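Local coordinates for protein AHL synthase (PDB 3P2H) that probably makes N-acyl-homoserine lactone quorum-sensing signals from S-adenosyl-L-methionine and a fatty acyl chain carried on acyl carrier protein, at residues Leu19-Tyr24 / Asp39-Arg44; Asp45-Asp50 / Cys67-Pro72; Val53-Arg58 / Arg121-Ala126. The protein carries 3 engineered substitutions. One frame throughout, in Å; residues are numbered along the deposited sequence.

Contact 1: residues Leu19-Tyr24 / Asp39-Arg44; sequences LGSYRY and DEKMER. Engineered in segment 39-44: Met42 (natural residue Phe).
Gly20 and Met42 bring their CA atoms to 4.6 Å, and Tyr24 and Glu43 come equally near, which lays the irregular segment 39-44 directly against the helical turn 19-24. One backbone bond joins them, from Glu43 N to Gly20 O at 3.3 Å. Gly20 O also accepts the helical bond from Tyr24 N, and the two donors reach it from opposite faces of the carbonyl plane. Lacking a side chain, Gly20 admits the sulphur of Met42, an engineered residue, to 3.6 Å between its CA and Met42 SD.

Among the side chains, the Tyr24 ring carries Lys41 over one face, CA lying above the rim, while Lys41 CB packs against Tyr24 CD2 at 3.7 Å. Tyr24 OH bonds to Ser37 N. Arg23 and Glu43 cross at about a right angle as a salt bridge: NE (2.8 Å) and NH2 (3.1 Å) of Arg23 both grip Glu43 OE1, from the same face of the carboxylate. Glu43 CG stands anti to its backbone N (chi1 -177°), the bend at chi2 brings CD to the edge of the guanidinium, and OE1 lies in the guanidinium plane.

Glu43 OE1 also pairs with Arg102, which belongs to the methylthioadenosine pocket, and Arg23 NH1 pairs with Asp48. The carboxylate thus lies between Arg23 and Arg102, like charges that come close, and probably offsets part of their mutual repulsion while tying helix 13-30 to the wall of the nucleoside site.

Contact 2: residues Asp45-Asp50 / Cys67-Pro72; sequences DQYDRD and CARLLP. With MTA (5'-deoxy-5'-methylthioadenosine), chain B.
Arg69, on strand 64-72, points its guanidinium at the tip of Asp45, and with Asp48 the pair builds a salt-bridge network around an Asx turn and a type I beta turn from Asp45 to Asp48. Arg69 and Asp45 meet tip to tip, planes 27° apart, in an end-on, two-nitrogen grip: NH1 of Arg69 reaches Asp45 OD1 at 2.7 Å, and its NH2 reaches the syn lone pair of Asp45 OD2 at 3.0 Å. Asp48 crosses Arg69 at about a right angle; its OD1 takes a further bond from NH1 (3.1 Å), met from above the carboxylate plane. Asp48 OD1 is also bonded to Tyr54 OH.

Tyr47 N donates to Asp45 OD1 from the carboxylate face opposite to Arg69 NH1, closing the Asx turn, and Asp48 OD2 accepts from Asp45 N through its anti lone pair.

Tyr47 CB lies over one face of the Arg69 guanidinium, 3.6 Å from CZ, with ring and guanidinium planes 74° apart. The same CB touches Leu71 CD1, and the ring hydroxyl bonds to Glu81. Leu71 CD2 sits over a face of the Arg49 guanidinium, whose NE is salt-bridged to Asp51 and whose NH2 is bridged by water to Pro72 O.

Asp45, Gln46 and Tyr47 belong to the methylthioadenosine pocket: adenine N6 donates to Asp45 OD2 at 2.8 Å and to Gln46 OE1 at 3.0 Å.

Contact 3: residues Val53-Arg58 / Arg121-Ala126; sequences VYVLGR and RPMLAA
Val55 and Met123 make the main apolar contact between strand 53-58 and helix 120-133, their side chains lying alongside one another and pointing opposite ways. The segment axes approach to 8.8 Å and run nearly antiparallel, at 152° between their N-to-C directions. Val55 CG1 and Met123 CE stand 3.5 Å apart, tighter than usual for two carbons. The same CG1, anti to the backbone N of Val55 (chi1 179°), meets Ala126 CB at 3.7 Å. One methyl branch therefore touches two residues lying on successive turns of the helix.

A second kind of contact sets sulphur against backbone. The bend of the Met123 chain at chi2 (-59°) sets SD 3.7 Å from Gly57 N, and a further bend at chi3 turns CE toward Val55. Gly57 has no side chain, and a beta carbon there would run into the sulphur.

All five touching residues are buried, and neighbours extend the same layer: Ala68 of strand 64-72 packs beside Val55, and Thr3 of strand 2-6 touches Ala126. No polar side chain of either segment joins in across the interface. Its cohesion thus rests on van der Waals fit and the exclusion of water, with the helix seated on one face of the sheet.

In the fold
Contacts 1 and 2 come in series along the chain, their centres about 14 Å apart, whereas the segments of contacts 2 and 3 alternate. The centre of contact 3 lies about 14 Å from that of contact 2 and about 18 Å from that of contact 1. The adjacent antiparallel strands 53-58 and 64-72 tie the last two contacts into one sheet. Helix 13-30 packs against both strands, Leu19 reaching Tyr54, Leu56 and Cys67, while Met123 of helix 120-133 also meets the backbone of Cys67. Asp48 OD1 connects all three contacts, through Arg23 and Tyr54. The loop lining the nucleoside pocket is thereby anchored to a helix and to the sheet, within a family belonging to the acetyltransferase clan.

Contact 1: residues Leu19-Tyr24 / Asp39-Arg44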
loop_
_atom_site.group_PDB
_atom_site.type_symbol
_atom_site.label_atom_id
_atom_site.label_comp_id
_atom_site.label_asym_id
_atom_site.label_seq_id
_atom_site.Cartn_x
_atom_site.Cartn_y
_atom_site.Cartn_z
ATOM N N LEU A 19 1.254 5.684 13.710
ATOM C CA LEU A 19 1.084 4.806 12.559
ATOM C C LEU A 19 1.380 3.370 12.964
ATOM O O LEU A 19 0.691 2.443 12.543
ATOM C CB LEU A 19 2.033 5.203 11.426
ATOM C CG LEU A 19 2.123 4.185 10.283
ATOM C CD1 LEU A 19 0.787 4.095 9.564
ATOM C CD2 LEU A 19 3.224 4.602 9.310
ATOM N N GLY A 20 2.422 3.198 13.774
ATOM C CA GLY A 20 2.795 1.872 14.224
ATOM C C GLY A 20 1.682 1.209 15.009
ATOM O O GLY A 20 1.482 0.000 14.913
ATOM N N SER A 21 0.959 2.004 15.789
ATOM C CA SER A 21 -0.141 1.500 16.599
ATOM C C SER A 21 -1.310 1.126 15.702
ATOM O O SER A 21 -1.951 0.094 15.902
ATOM C CB SER A 21 -0.587 2.562 17.610
ATOM O OG SER A 21 -1.651 2.084 18.422
ATOM N N TYR A 22 -1.593 1.968 14.712
ATOM C CA TYR A 22 -2.692 1.684 13.805
ATOM C C TYR A 22 -2.393 0.417 13.023
ATOM O O TYR A 22 -3.274 -0.410 12.812
ATOM C CB TYR A 22 -2.915 2.832 12.830
ATOM C CG TYR A 22 -4.022 2.540 11.844
ATOM C CD1 TYR A 22 -5.360 2.524 12.249
ATOM C CD2 TYR A 22 -3.736 2.257 10.513
ATOM C CE1 TYR A 22 -6.380 2.234 11.345
ATOM C CE2 TYR A 22 -4.745 1.965 9.606
ATOM C CZ TYR A 22 -6.062 1.956 10.025
ATOM O OH TYR A 22 -7.052 1.668 9.123
ATOM N N ARG A 23 -1.146 0.261 12.592
ATOM C CA ARG A 23 -0.776 -0.933 11.847
ATOM C C ARG A 23 -0.859 -2.173 12.730
ATOM O O ARG A 23 -1.268 -3.236 12.269
ATOM C CB ARG A 23 0.624 -0.774 11.241
ATOM C CG ARG A 23 0.597 -0.004 9.925
ATOM C CD ARG A 23 1.982 0.330 9.396
ATOM N NE ARG A 23 2.852 -0.832 9.281
ATOM C CZ ARG A 23 4.056 -0.795 8.725
ATOM N NH1 ARG A 23 4.514 0.346 8.228
ATOM N NH2 ARG A 23 4.807 -1.885 8.679
ATOM N N TYR A 24 -0.485 -2.037 13.999
ATOM C CA TYR A 24 -0.558 -3.168 14.913
ATOM C C TYR A 24 -2.005 -3.640 15.025
ATOM O O TYR A 24 -2.297 -4.829 14.927
ATOM C CB TYR A 24 -0.071 -2.788 16.313
ATOM C CG TYR A 24 -0.171 -3.944 17.288
ATOM C CD1 TYR A 24 0.826 -4.920 17.346
ATOM C CD2 TYR A 24 -1.294 -4.103 18.104
ATOM C CE1 TYR A 24 0.709 -6.028 18.186
ATOM C CE2 TYR A 24 -1.425 -5.211 18.949
ATOM C CZ TYR A 24 -0.416 -6.171 18.982
ATOM O OH TYR A 24 -0.534 -7.282 19.785
ATOM N N ASP A 39 3.725 -4.460 25.861
ATOM C CA ASP A 39 4.144 -3.065 25.851
ATOM C C ASP A 39 3.461 -2.245 24.763
ATOM O O ASP A 39 2.259 -2.398 24.533
ATOM C CB ASP A 39 5.665 -3.000 25.698
ATOM C CG ASP A 39 6.382 -3.810 26.758
ATOM O OD1 ASP A 39 7.192 -4.696 26.405
ATOM O OD2 ASP A 39 6.130 -3.559 27.952
ATOM N N GLU A 40 4.217 -1.373 24.099
ATOM C CA GLU A 40 3.647 -0.521 23.053
ATOM C C GLU A 40 3.183 -1.305 21.829
ATOM O O GLU A 40 3.840 -2.256 21.391
ATOM C CB GLU A 40 4.657 0.542 22.591
ATOM C CG GLU A 40 5.113 1.529 23.656
ATOM C CD GLU A 40 6.187 0.968 24.572
ATOM O OE1 GLU A 40 6.686 1.723 25.433
ATOM O OE2 GLU A 40 6.538 -0.227 24.441
ATOM N N LYS A 41 2.042 -0.903 21.279
ATOM C CA LYS A 41 1.511 -1.551 20.089
ATOM C C LYS A 41 2.321 -1.036 18.906
ATOM O O LYS A 41 2.274 0.149 18.581
ATOM C CB LYS A 41 0.035 -1.205 19.900
ATOM C CG LYS A 41 -0.866 -1.727 21.000
ATOM C CD LYS A 41 -2.312 -1.335 20.740
ATOM C CE LYS A 41 -3.225 -1.897 21.806
ATOM N NZ LYS A 41 -4.635 -1.477 21.583
ATOM N N MET A 42 3.074 -1.924 18.273
ATOM C CA MET A 42 3.900 -1.530 17.141
ATOM C C MET A 42 4.044 -2.644 16.125
ATOM O O MET A 42 4.398 -3.769 16.473
ATOM C CB MET A 42 5.287 -1.113 17.636
ATOM C CG MET A 42 6.328 -0.904 16.541
ATOM S SD MET A 42 5.901 0.433 15.397
ATOM C CE MET A 42 6.162 1.884 16.445
ATOM N N GLU A 43 3.754 -2.332 14.870
ATOM C CA GLU A 43 3.896 -3.309 13.801
ATOM C C GLU A 43 4.780 -2.676 12.737
ATOM O O GLU A 43 4.372 -1.727 12.079
ATOM C CB GLU A 43 2.531 -3.671 13.200
ATOM C CG GLU A 43 2.572 -4.756 12.120
ATOM C CD GLU A 43 3.193 -4.286 10.804
ATOM O OE1 GLU A 43 2.560 -3.484 10.089
ATOM O OE2 GLU A 43 4.319 -4.721 10.484
ATOM N N ARG A 44 6.002 -3.180 12.603
ATOM C CA ARG A 44 6.926 -2.680 11.589
ATOM C C ARG A 44 7.883 -3.795 11.183
ATOM O O ARG A 44 8.129 -4.721 11.957
ATOM C CB ARG A 44 7.719 -1.474 12.108
ATOM C CG ARG A 44 8.873 -1.804 13.039
ATOM C CD ARG A 44 9.809 -0.603 13.184
ATOM N NE ARG A 44 9.104 0.572 13.687
ATOM C CZ ARG A 44 9.693 1.704 14.068
ATOM N NH1 ARG A 44 11.016 1.831 14.005
ATOM N NH2 ARG A 44 8.955 2.714 14.525
#

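Contact 2: residues Asp45-Asp50 / Cys67-Pro72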
loop_
_atom_site.group_PDB
_atom_site.type_symbol
_atom_site.label_atom_id
_atom_site.label_comp_id
_atom_site.label_asym_id
_atom_site.label_seq_id
_atom_site.Cartn_x
_atom_site.Cartn_y
_atom_site.Cartn_z
ATOM N N ASP A 45 8.397 -3.715 9.960
ATOM C CA ASP A 45 9.338 -4.712 9.457
ATOM C C ASP A 45 10.574 -4.042 8.851
ATOM O O ASP A 45 10.790 -2.846 9.032
ATOM C CB ASP A 45 8.667 -5.615 8.413
ATOM C CG ASP A 45 8.162 -4.845 7.208
ATOM O OD1 ASP A 45 8.609 -3.704 6.990
ATOM O OD2 ASP A 45 7.326 -5.400 6.465
ATOM N N GLN A 46 11.377 -4.816 8.126
ATOM C CA GLN A 46 12.599 -4.294 7.518
ATOM C C GLN A 46 12.356 -3.304 6.384
ATOM O O GLN A 46 13.291 -2.655 5.912
ATOM C CB GLN A 46 13.467 -5.438 6.989
ATOM C CG GLN A 46 12.895 -6.156 5.768
ATOM C CD GLN A 46 12.118 -7.404 6.130
ATOM O OE1 GLN A 46 11.191 -7.358 6.933
ATOM N NE2 GLN A 46 12.494 -8.537 5.532
ATOM N N TYR A 47 11.108 -3.183 5.945
ATOM C CA TYR A 47 10.790 -2.271 4.854
ATOM C C TYR A 47 10.378 -0.875 5.309
ATOM O O TYR A 47 10.071 -0.010 4.490
ATOM C CB TYR A 47 9.730 -2.909 3.965
ATOM C CG TYR A 47 10.242 -4.213 3.411
ATOM C CD1 TYR A 47 11.291 -4.227 2.496
ATOM C CD2 TYR A 47 9.766 -5.430 3.885
ATOM C CE1 TYR A 47 11.863 -5.423 2.076
ATOM C CE2 TYR A 47 10.329 -6.630 3.473
ATOM C CZ TYR A 47 11.383 -6.617 2.572
ATOM O OH TYR A 47 11.995 -7.790 2.205
ATOM N N ASP A 48 10.386 -0.663 6.621
ATOM C CA ASP A 48 10.061 0.640 7.181
ATOM C C ASP A 48 11.405 1.328 7.404
ATOM O O ASP A 48 12.073 1.086 8.402
ATOM C CB ASP A 48 9.298 0.468 8.493
ATOM C CG ASP A 48 7.902 -0.074 8.274
ATOM O OD1 ASP A 48 7.132 0.578 7.544
ATOM O OD2 ASP A 48 7.578 -1.148 8.819
ATOM N N ARG A 49 11.797 2.168 6.449
ATOM C CA ARG A 49 13.083 2.861 6.488
ATOM C C ARG A 49 12.911 4.372 6.382
ATOM O O ARG A 49 11.810 4.866 6.151
ATOM C CB ARG A 49 13.960 2.383 5.326
ATOM C CG ARG A 49 13.960 0.874 5.114
ATOM C CD ARG A 49 14.838 0.463 3.925
ATOM N NE ARG A 49 14.438 1.118 2.678
ATOM C CZ ARG A 49 13.960 0.488 1.608
ATOM N NH1 ARG A 49 13.812 -0.833 1.614
ATOM N NH2 ARG A 49 13.630 1.182 0.525
ATOM N N ASP A 50 14.008 5.105 6.530
ATOM C CA ASP A 50 13.944 6.557 6.445
ATOM C C ASP A 50 13.394 7.001 5.096
ATOM O O ASP A 50 12.708 8.020 5.012
ATOM C CB ASP A 50 15.327 7.188 6.630
ATOM C CG ASP A 50 15.860 7.050 8.045
ATOM O OD1 ASP A 50 15.083 6.730 8.973
ATOM O OD2 ASP A 50 17.074 7.281 8.230
ATOM N N CYS A 67 -4.026 3.541 6.069
ATOM C CA CYS A 67 -2.589 3.643 5.858
ATOM C C CYS A 67 -2.141 2.959 4.574
ATOM O O CYS A 67 -2.876 2.165 3.986
ATOM C CB CYS A 67 -1.819 3.045 7.042
ATOM S SG CYS A 67 -1.960 1.244 7.262
ATOM N N ALA A 68 -0.930 3.287 4.147
ATOM C CA ALA A 68 -0.344 2.699 2.957
ATOM C C ALA A 68 1.154 2.950 2.991
ATOM O O ALA A 68 1.618 3.933 3.569
ATOM C CB ALA A 68 -0.952 3.301 1.702
ATOM N N ARG A 69 1.900 2.041 2.382
ATOM C CA ARG A 69 3.349 2.142 2.334
ATOM C C ARG A 69 3.781 2.083 0.877
ATOM O O ARG A 69 3.303 1.241 0.123
ATOM C CB ARG A 69 3.973 0.980 3.119
ATOM C CG ARG A 69 5.481 0.979 3.128
ATOM C CD ARG A 69 6.031 0.083 4.226
ATOM N NE ARG A 69 5.908 -1.338 3.921
ATOM C CZ ARG A 69 6.314 -2.306 4.734
ATOM N NH1 ARG A 69 6.860 -1.999 5.902
ATOM N NH2 ARG A 69 6.203 -3.574 4.371
ATOM N N LEU A 70 4.671 2.990 0.489
ATOM C CA LEU A 70 5.175 3.037 -0.880
ATOM C C LEU A 70 6.692 2.890 -0.890
ATOM O O LEU A 70 7.395 3.569 -0.140
ATOM C CB LEU A 70 4.778 4.357 -1.552
ATOM C CG LEU A 70 3.296 4.488 -1.926
ATOM C CD1 LEU A 70 2.995 5.905 -2.372
ATOM C CD2 LEU A 70 2.973 3.506 -3.030
ATOM N N LEU A 71 7.185 1.994 -1.739
ATOM C CA LEU A 71 8.618 1.745 -1.866
ATOM C C LEU A 71 9.012 1.651 -3.329
ATOM O O LEU A 71 8.268 1.115 -4.138
ATOM C CB LEU A 71 8.998 0.428 -1.184
ATOM C CG LEU A 71 8.883 0.308 0.335
ATOM C CD1 LEU A 71 9.052 -1.157 0.730
ATOM C CD2 LEU A 71 9.936 1.189 1.004
ATOM N N PRO A 72 10.190 2.181 -3.689
ATOM C CA PRO A 72 10.629 2.108 -5.083
ATOM C C PRO A 72 11.164 0.697 -5.312
ATOM O O PRO A 72 11.795 0.124 -4.423
ATOM C CB PRO A 72 11.729 3.164 -5.150
ATOM C CG PRO A 72 12.358 3.060 -3.797
ATOM C CD PRO A 72 11.154 2.938 -2.869
HETATM C CS MTA B . 1.096 -9.458 2.511
HETATM S "S5'" MTA B . 0.375 -11.126 2.542
HETATM C "C5'" MTA B . 0.201 -11.396 4.332
HETATM C "C4'" MTA B . 1.362 -12.207 4.911
HETATM O "O4'" MTA B . 2.583 -11.443 4.702
HETATM C "C2'" MTA B . 2.347 -11.576 7.025
HETATM O "O2'" MTA B . 2.799 -12.038 8.302
HETATM C "C3'" MTA B . 1.143 -12.381 6.420
HETATM O "O3'" MTA B . 1.278 -13.767 6.758
HETATM C "C1'" MTA B . 3.388 -11.648 5.893
HETATM N N9 MTA B . 4.388 -10.563 5.975
HETATM C C8 MTA B . 4.155 -9.209 5.931
HETATM N N7 MTA B . 5.264 -8.540 6.028
HETATM C C5 MTA B . 6.294 -9.418 6.138
HETATM C C6 MTA B . 7.718 -9.301 6.271
HETATM N N6 MTA B . 8.311 -8.052 6.309
HETATM N N1 MTA B . 8.475 -10.444 6.358
HETATM C C2 MTA B . 7.912 -11.688 6.323
HETATM N N3 MTA B . 6.558 -11.810 6.198
HETATM C C4 MTA B . 5.733 -10.741 6.105
HETATM O O HOH W 1 12.318 -0.068 -1.742
#

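Contact 3: residues Val53-Arg58 / Arg121-Ala126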
loop_
_atom_site.group_PDB
_atom_site.type_symbol
_atom_site.label_atom_id
_atom_site.label_comp_id
_atom_site.label_asym_id
_atom_site.label_seq_id
_atom_site.Cartn_x
_atom_site.Cartn_y
_atom_site.Cartn_z
ATOM N N VAL A 53 7.934 5.786 1.959
ATOM C CA VAL A 53 6.896 6.804 1.812
ATOM C C VAL A 53 5.622 6.261 2.446
ATOM O O VAL A 53 5.291 5.090 2.264
ATOM C CB VAL A 53 6.633 7.134 0.319
ATOM C CG1 VAL A 53 5.470 8.109 0.186
ATOM C CG2 VAL A 53 7.889 7.730 -0.298
ATOM N N TYR A 54 4.921 7.104 3.202
ATOM C CA TYR A 54 3.692 6.675 3.870
ATOM C C TYR A 54 2.487 7.564 3.598
ATOM O O TYR A 54 2.603 8.782 3.447
ATOM C CB TYR A 54 3.886 6.629 5.387
ATOM C CG TYR A 54 4.934 5.664 5.873
ATOM C CD1 TYR A 54 4.683 4.293 5.922
ATOM C CD2 TYR A 54 6.180 6.126 6.290
ATOM C CE1 TYR A 54 5.652 3.403 6.379
ATOM C CE2 TYR A 54 7.155 5.250 6.748
ATOM C CZ TYR A 54 6.888 3.893 6.790
ATOM O OH TYR A 54 7.860 3.037 7.247
ATOM N N VAL A 55 1.322 6.933 3.558
ATOM C CA VAL A 55 0.074 7.638 3.364
ATOM C C VAL A 55 -0.775 7.313 4.587
ATOM O O VAL A 55 -0.914 6.148 4.947
ATOM C CB VAL A 55 -0.681 7.150 2.104
ATOM C CG1 VAL A 55 -2.005 7.913 1.963
ATOM C CG2 VAL A 55 0.182 7.331 0.865
ATOM N N LEU A 56 -1.313 8.337 5.241
ATOM C CA LEU A 56 -2.173 8.125 6.404
ATOM C C LEU A 56 -3.507 8.809 6.146
ATOM O O LEU A 56 -3.550 9.923 5.632
ATOM C CB LEU A 56 -1.567 8.723 7.684
ATOM C CG LEU A 56 -0.175 8.322 8.177
ATOM C CD1 LEU A 56 -0.050 8.700 9.646
ATOM C CD2 LEU A 56 0.041 6.839 8.011
ATOM N N GLY A 57 -4.593 8.132 6.489
ATOM C CA GLY A 57 -5.906 8.726 6.324
ATOM C C GLY A 57 -6.379 9.044 7.725
ATOM O O GLY A 57 -6.162 8.242 8.626
ATOM N N ARG A 58 -6.998 10.202 7.924
ATOM C CA ARG A 58 -7.488 10.588 9.254
ATOM C C ARG A 58 -8.968 10.963 9.202
ATOM O O ARG A 58 -9.415 11.601 8.259
ATOM C CB ARG A 58 -6.669 11.763 9.802
ATOM C CG ARG A 58 -5.209 11.411 10.109
ATOM C CD ARG A 58 -4.415 12.638 10.525
ATOM N NE ARG A 58 -3.015 12.347 10.832
ATOM C CZ ARG A 58 -2.581 11.839 11.983
ATOM N NH1 ARG A 58 -3.434 11.551 12.961
ATOM N NH2 ARG A 58 -1.286 11.637 12.164
ATOM N N ARG A 121 -10.949 4.161 -1.726
ATOM C CA ARG A 121 -10.686 5.084 -2.824
ATOM C C ARG A 121 -9.751 6.254 -2.517
ATOM O O ARG A 121 -8.748 6.436 -3.206
ATOM C CB ARG A 121 -11.998 5.612 -3.409
ATOM C CG ARG A 121 -11.831 6.117 -4.837
ATOM C CD ARG A 121 -13.161 6.492 -5.473
ATOM N NE ARG A 121 -13.535 7.859 -5.150
ATOM C CZ ARG A 121 -13.255 8.915 -5.913
ATOM N NH1 ARG A 121 -12.602 8.768 -7.061
ATOM N NH2 ARG A 121 -13.607 10.125 -5.515
ATOM N N PRO A 122 -10.061 7.061 -1.488
ATOM C CA PRO A 122 -9.180 8.193 -1.174
ATOM C C PRO A 122 -7.757 7.763 -0.817
ATOM O O PRO A 122 -6.787 8.424 -1.195
ATOM C CB PRO A 122 -9.905 8.894 -0.024
ATOM C CG PRO A 122 -10.681 7.774 0.634
ATOM C CD PRO A 122 -11.188 6.984 -0.542
ATOM N N MET A 123 -7.636 6.647 -0.105
ATOM C CA MET A 123 -6.324 6.136 0.272
ATOM C C MET A 123 -5.541 5.757 -0.983
ATOM O O MET A 123 -4.360 6.063 -1.108
ATOM C CB MET A 123 -6.466 4.919 1.191
ATOM C CG MET A 123 -6.848 5.251 2.626
ATOM S SD MET A 123 -5.654 6.345 3.446
ATOM C CE MET A 123 -4.137 5.439 3.186
ATOM N N LEU A 124 -6.209 5.090 -1.916
ATOM C CA LEU A 124 -5.563 4.682 -3.153
ATOM C C LEU A 124 -5.182 5.900 -3.990
ATOM O O LEU A 124 -4.078 5.966 -4.539
ATOM C CB LEU A 124 -6.494 3.774 -3.959
ATOM C CG LEU A 124 -5.898 3.106 -5.203
ATOM C CD1 LEU A 124 -4.638 2.326 -4.835
ATOM C CD2 LEU A 124 -6.939 2.176 -5.815
ATOM N N ALA A 125 -6.092 6.865 -4.083
ATOM C CA ALA A 125 -5.837 8.074 -4.863
ATOM C C ALA A 125 -4.572 8.786 -4.401
ATOM O O ALA A 125 -3.759 9.218 -5.217
ATOM C CB ALA A 125 -7.023 9.016 -4.768
ATOM N N ALA A 126 -4.411 8.906 -3.086
ATOM C CA ALA A 126 -3.242 9.570 -2.512
ATOM C C ALA A 126 -1.971 8.815 -2.881
ATOM O O ALA A 126 -0.986 9.410 -3.308
ATOM C CB ALA A 126 -3.379 9.653 -0.991
#